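Local coordinates for nuclear protein localization protein 4 homolog (Drosophila melanogaster, PDB 4RV0) that binds the AAA ATPase TER94 through its N-terminal ubiquitin-like domain and may help export misfolded, ubiquitinated ER proteins to the cytoplasm for proteasomal degradation, at residues I10-S16 with H73-L79; L31-Y35 with E58-S62. Residues are numbered along the deposited sequence.

Interaction 1: residues I10-S16 with H73-L79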
loop_
_atom_site.group_PDB
_atom_site.type_symbol
_atom_site.label_atom_id
_atom_site.label_comp_id
_atom_site.label_asym_id
_atom_site.label_seq_id
_atom_site.Cartn_x
_atom_site.Cartn_y
_atom_site.Cartn_z
ATOM N N ILE B 10 -11.312 10.936 14.796
ATOM C CA ILE B 10 -10.599 10.911 13.523
ATOM C C ILE B 10 -9.836 9.591 13.353
ATOM O O ILE B 10 -9.722 8.790 14.292
ATOM C CB ILE B 10 -9.616 12.098 13.366
ATOM C CG1 ILE B 10 -8.493 12.013 14.398
ATOM C CG2 ILE B 10 -10.361 13.437 13.438
ATOM C CD1 ILE B 10 -7.359 12.968 14.128
ATOM N N LEU B 11 -9.321 9.371 12.148
ATOM C CA LEU B 11 -8.570 8.165 11.849
ATOM C C LEU B 11 -7.091 8.478 11.750
ATOM O O LEU B 11 -6.677 9.345 10.964
ATOM C CB LEU B 11 -9.061 7.514 10.541
ATOM C CG LEU B 11 -8.031 6.535 9.957
ATOM C CD1 LEU B 11 -7.894 5.315 10.845
ATOM C CD2 LEU B 11 -8.374 6.096 8.560
ATOM N N ILE B 12 -6.291 7.774 12.543
ATOM C CA ILE B 12 -4.839 7.850 12.412
ATOM C C ILE B 12 -4.329 6.493 11.964
ATOM O O ILE B 12 -4.652 5.465 12.581
ATOM C CB ILE B 12 -4.137 8.239 13.724
ATOM C CG1 ILE B 12 -4.583 9.632 14.178
ATOM C CG2 ILE B 12 -2.626 8.187 13.542
ATOM C CD1 ILE B 12 -4.316 10.732 13.149
ATOM N N ARG B 13 -3.538 6.484 10.895
ATOM C CA ARG B 13 -3.018 5.235 10.358
ATOM C C ARG B 13 -1.595 5.016 10.829
ATOM O O ARG B 13 -0.744 5.895 10.712
ATOM C CB ARG B 13 -3.077 5.231 8.835
ATOM C CG ARG B 13 -4.474 5.441 8.275
ATOM C CD ARG B 13 -4.432 6.500 7.152
ATOM N NE ARG B 13 -3.934 5.912 5.925
ATOM C CZ ARG B 13 -3.244 6.533 4.970
ATOM N NH1 ARG B 13 -2.929 7.815 5.060
ATOM N NH2 ARG B 13 -2.871 5.841 3.901
ATOM N N VAL B 14 -1.341 3.832 11.362
ATOM C CA VAL B 14 -0.017 3.519 11.869
ATOM C C VAL B 14 0.655 2.472 11.006
ATOM O O VAL B 14 0.238 1.317 11.005
ATOM C CB VAL B 14 -0.068 3.004 13.302
ATOM C CG1 VAL B 14 1.360 2.707 13.788
ATOM C CG2 VAL B 14 -0.791 3.999 14.207
ATOM N N GLN B 15 1.691 2.883 10.288
ATOM C CA GLN B 15 2.489 1.969 9.477
ATOM C C GLN B 15 3.567 1.296 10.316
ATOM O O GLN B 15 4.369 1.963 10.968
ATOM C CB GLN B 15 3.125 2.715 8.308
ATOM C CG GLN B 15 4.077 1.879 7.424
ATOM C CD GLN B 15 3.356 0.924 6.486
ATOM O OE1 GLN B 15 2.868 1.325 5.433
ATOM N NE2 GLN B 15 3.299 -0.349 6.859
ATOM N N SER B 16 3.535 -0.029 10.358
ATOM C CA SER B 16 4.618 -0.799 10.951
ATOM C C SER B 16 5.020 -1.917 9.982
ATOM O O SER B 16 4.466 -2.021 8.877
ATOM C CB SER B 16 4.183 -1.363 12.306
ATOM O OG SER B 16 3.259 -2.416 12.140
ATOM N N HIS B 73 -7.192 14.056 10.203
ATOM C CA HIS B 73 -7.921 12.849 9.829
ATOM C C HIS B 73 -7.278 12.145 8.630
ATOM O O HIS B 73 -7.078 12.753 7.577
ATOM C CB HIS B 73 -9.361 13.202 9.485
ATOM C CG HIS B 73 -10.186 12.029 9.074
ATOM N ND1 HIS B 73 -10.451 10.973 9.917
ATOM C CD2 HIS B 73 -10.803 11.737 7.902
ATOM C CE1 HIS B 73 -11.208 10.090 9.291
ATOM N NE2 HIS B 73 -11.430 10.527 8.063
ATOM N N GLY B 74 -6.952 10.866 8.794
ATOM C CA GLY B 74 -6.365 10.096 7.709
ATOM C C GLY B 74 -4.852 10.171 7.606
ATOM O O GLY B 74 -4.265 9.523 6.735
ATOM N N ASP B 75 -4.204 10.956 8.465
ATOM C CA ASP B 75 -2.743 11.013 8.438
ATOM C C ASP B 75 -2.145 9.665 8.792
ATOM O O ASP B 75 -2.706 8.922 9.601
ATOM C CB ASP B 75 -2.195 12.077 9.390
ATOM C CG ASP B 75 -2.218 13.466 8.786
ATOM O OD1 ASP B 75 -2.724 13.621 7.649
ATOM O OD2 ASP B 75 -1.750 14.404 9.459
HETATM N N MSE B 76 -1.003 9.356 8.190
HETATM C CA MSE B 76 -0.281 8.143 8.528
HETATM C C MSE B 76 0.952 8.489 9.344
HETATM O O MSE B 76 1.700 9.406 8.991
HETATM C CB MSE B 76 0.134 7.398 7.263
HETATM C CG MSE B 76 0.746 6.034 7.535
HETATM SE SE MSE B 76 0.140 4.690 6.237
HETATM C CE MSE B 76 0.902 5.482 4.628
ATOM N N VAL B 77 1.159 7.775 10.443
ATOM C CA VAL B 77 2.418 7.879 11.178
ATOM C C VAL B 77 3.171 6.560 11.055
ATOM O O VAL B 77 2.612 5.561 10.588
ATOM C CB VAL B 77 2.221 8.289 12.654
ATOM C CG1 VAL B 77 1.574 9.650 12.728
ATOM C CG2 VAL B 77 1.376 7.268 13.385
ATOM N N TYR B 78 4.442 6.574 11.437
ATOM C CA TYR B 78 5.345 5.455 11.184
ATOM C C TYR B 78 5.930 4.937 12.476
ATOM O O TYR B 78 6.532 5.690 13.252
ATOM C CB TYR B 78 6.447 5.858 10.186
ATOM C CG TYR B 78 5.855 6.278 8.865
ATOM C CD1 TYR B 78 5.682 5.361 7.830
ATOM C CD2 TYR B 78 5.418 7.583 8.671
ATOM C CE1 TYR B 78 5.105 5.748 6.624
ATOM C CE2 TYR B 78 4.846 7.975 7.477
ATOM C CZ TYR B 78 4.691 7.057 6.459
ATOM O OH TYR B 78 4.118 7.468 5.276
ATOM N N LEU B 79 5.751 3.644 12.699
ATOM C CA LEU B 79 6.194 3.032 13.930
ATOM C C LEU B 79 7.615 2.510 13.796
ATOM O O LEU B 79 7.950 1.814 12.836
ATOM C CB LEU B 79 5.213 1.926 14.368
ATOM C CG LEU B 79 5.411 1.286 15.751
ATOM C CD1 LEU B 79 4.084 0.808 16.323
ATOM C CD2 LEU B 79 6.415 0.121 15.711
HETATM O O HOH W 1 7.430 2.440 10.354
#
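Parallel pairing of the first and last strands joins residues 10-16 to 73-79 in the middle of a four-stranded mixed sheet, with antiparallel strands 19-25 and 48-50 flanking the pair. R13, V14 and Q15 lie in register with M76, V77 and Y78, the strand axes 4.6 Å apart at closest approach and twisted by 32°. The ladder alternates in direction: R13 N to D75 O (2.9 Å), V77 N to R13 O (2.7 Å), Q15 N to V77 O (2.8 Å) and L79 N to Q15 O (2.8 Å). Water 1 bridges the far end, donating to Q15 O and L79 O. Before the strand proper, G74 N bonds L11 O (2.7 Å), and the H73 side chain accepts L11 N at ND1 (3.0 Å); at phi 88°, G74 adopts a backbone conformation in which a CB would clash with the preceding carbonyl. This central pairing of N- and C-terminal strands is the signature of the ubiquitin-like beta-grasp fold. I12, V14, V77 and L79 form the inner face: V14 CG2 meets V77 CG2 at 4.0 Å, and V14 and L79 both rest on V38 of helix 31-41. R13, Q15, M76 and Y78 occupy the other face. There the R13 guanidinium lies against M76 CB, and R13 NH1 donates to G74 O (2.7 Å). On this face R13, Q15 and M76 contact the TER94 chain, R13 NH2 through a salt bridge to one of its acidic side chains. In the loop, the H73 ring meets a TER94 aromatic edge-to-face.

Interaction 2: residues L31-Y35 with E58-S62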
loop_
_atom_site.group_PDB
_atom_site.type_symbol
_atom_site.label_atom_id
_atom_site.label_comp_id
_atom_site.label_asym_id
_atom_site.label_seq_id
_atom_site.Cartn_x
_atom_site.Cartn_y
_atom_site.Cartn_z
ATOM N N LEU B 31 -1.370 13.025 22.749
ATOM C CA LEU B 31 -0.484 12.074 22.089
ATOM C C LEU B 31 -0.199 10.807 22.907
ATOM O O LEU B 31 -0.004 9.733 22.327
ATOM C CB LEU B 31 0.825 12.743 21.657
ATOM C CG LEU B 31 0.775 13.710 20.467
ATOM C CD1 LEU B 31 2.174 14.243 20.150
ATOM C CD2 LEU B 31 0.157 13.069 19.242
ATOM N N LYS B 32 -0.138 10.917 24.236
ATOM C CA LYS B 32 0.040 9.716 25.051
ATOM C C LYS B 32 -1.081 8.719 24.848
ATOM O O LYS B 32 -0.844 7.511 24.803
ATOM C CB LYS B 32 0.166 10.017 26.550
ATOM C CG LYS B 32 0.241 8.716 27.363
ATOM C CD LYS B 32 0.598 8.937 28.809
ATOM C CE LYS B 32 0.638 7.627 29.587
ATOM N NZ LYS B 32 -0.665 6.918 29.717
ATOM N N HIS B 33 -2.304 9.219 24.729
ATOM C CA HIS B 33 -3.428 8.335 24.495
ATOM C C HIS B 33 -3.276 7.601 23.171
ATOM O O HIS B 33 -3.655 6.436 23.066
ATOM C CB HIS B 33 -4.758 9.087 24.570
ATOM C CG HIS B 33 -5.956 8.201 24.419
ATOM N ND1 HIS B 33 -6.993 8.498 23.574
ATOM C CD2 HIS B 33 -6.262 7.016 24.997
ATOM C CE1 HIS B 33 -7.910 7.535 23.638
ATOM N NE2 HIS B 33 -7.474 6.623 24.492
ATOM N N LEU B 34 -2.716 8.276 22.168
ATOM C CA LEU B 34 -2.448 7.640 20.880
ATOM C C LEU B 34 -1.457 6.502 21.080
ATOM O O LEU B 34 -1.663 5.383 20.593
ATOM C CB LEU B 34 -1.912 8.649 19.858
ATOM C CG LEU B 34 -1.524 8.134 18.465
ATOM C CD1 LEU B 34 -2.702 7.497 17.731
ATOM C CD2 LEU B 34 -0.932 9.276 17.621
ATOM N N TYR B 35 -0.391 6.787 21.820
ATOM C CA TYR B 35 0.606 5.769 22.140
ATOM C C TYR B 35 -0.026 4.596 22.890
ATOM O O TYR B 35 0.230 3.432 22.565
ATOM C CB TYR B 35 1.767 6.366 22.929
ATOM C CG TYR B 35 2.874 6.972 22.081
ATOM C CD1 TYR B 35 4.021 6.256 21.799
ATOM C CD2 TYR B 35 2.769 8.269 21.576
ATOM C CE1 TYR B 35 5.048 6.808 21.039
ATOM C CE2 TYR B 35 3.792 8.836 20.813
ATOM C CZ TYR B 35 4.926 8.094 20.546
ATOM O OH TYR B 35 5.953 8.630 19.790
ATOM N N GLU B 58 9.902 12.795 15.685
ATOM C CA GLU B 58 9.206 11.941 16.635
ATOM C C GLU B 58 8.005 12.667 17.224
ATOM O O GLU B 58 8.075 13.852 17.548
ATOM C CB GLU B 58 10.156 11.475 17.745
ATOM C CG GLU B 58 9.541 10.468 18.710
ATOM C CD GLU B 58 10.554 9.877 19.684
ATOM O OE1 GLU B 58 11.778 10.023 19.466
ATOM O OE2 GLU B 58 10.118 9.255 20.676
ATOM N N LEU B 59 6.890 11.947 17.306
ATOM C CA LEU B 59 5.724 12.363 18.066
ATOM C C LEU B 59 6.013 12.086 19.545
ATOM O O LEU B 59 6.406 10.974 19.905
ATOM C CB LEU B 59 4.492 11.574 17.621
ATOM C CG LEU B 59 3.734 11.877 16.318
ATOM C CD1 LEU B 59 4.452 11.361 15.089
ATOM C CD2 LEU B 59 2.361 11.245 16.373
ATOM N N GLN B 60 5.867 13.098 20.393
ATOM C CA GLN B 60 6.166 12.941 21.819
ATOM C C GLN B 60 5.030 12.288 22.613
ATOM O O GLN B 60 3.898 12.773 22.596
ATOM C CB GLN B 60 6.532 14.295 22.438
ATOM C CG GLN B 60 7.709 14.963 21.753
ATOM C CD GLN B 60 8.926 14.072 21.684
ATOM O OE1 GLN B 60 9.402 13.741 20.596
ATOM N NE2 GLN B 60 9.461 13.703 22.841
ATOM N N ALA B 61 5.329 11.198 23.315
ATOM C CA ALA B 61 4.350 10.590 24.215
ATOM C C ALA B 61 3.936 11.580 25.318
ATOM O O ALA B 61 4.633 11.714 26.324
ATOM C CB ALA B 61 4.924 9.323 24.826
ATOM N N SER B 62 2.791 12.238 25.112
ATOM C CA SER B 62 2.291 13.382 25.904
ATOM C C SER B 62 2.047 13.088 27.444
ATOM O O SER B 62 2.939 12.473 28.035
ATOM C CB SER B 62 1.092 13.958 25.135
ATOM O OG SER B 62 1.511 14.956 24.220
#
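The first turn of helix 31-41 packs against the irregular segment 58-62, part of the long connection between strand 48-50 and helix 67-70. L31 points into the contact: its CB lies 3.2 Å from Q60 O and 3.5 Å from S62 OG, while its CD2 touches L59 CD2 at 4.1 Å. At K32 the two backbones come close, CA to CA 4.4 Å from S62, but K32 N and S62 N, 3.3 Å apart, are both donors and do not bond; the lysine side chain leads away to a salt bridge with D36. L34, one turn on from L31, meets the same leucine, CD2 to L59 CD2 at 4.0 Å, so L59 sits against both helix residues. Y35 makes the polar link. A61 CB lies over its ring, 4.1 Å from the centroid in a CH-pi contact, and Y35 OH donates a very short hydrogen bond to L59 O (2.4 Å). The same hydroxyl also bonds L49 N, joining the helix to strand 48-50 as well as to the loop. Leucine packing is not directional, whereas the Y35 hydroxyl, bonded to both L59 O and L49 N, fixes where the loop backbone lies against the helix.

In the fold
Along the chain, interaction 2 is nested inside the loop closed by interaction 1: the paired strands lie near the two ends of the domain, and the helix and connection of interaction 2 come between them. Their centres are about 13 Å apart, on opposite sides of the chain's centre, yet they share a hydrophobic core. V77 CG1 packs on L59 CD2 at 4.1 Å and I12 CG2 on L34 CD1 at 4.2 Å, while L71 touches I12, V77 and L34. The two differ at the assembly level: R13, Q15 and M76, on the face of the sheet turned away from V77, contact TER94, which touches neither segment of interaction 2.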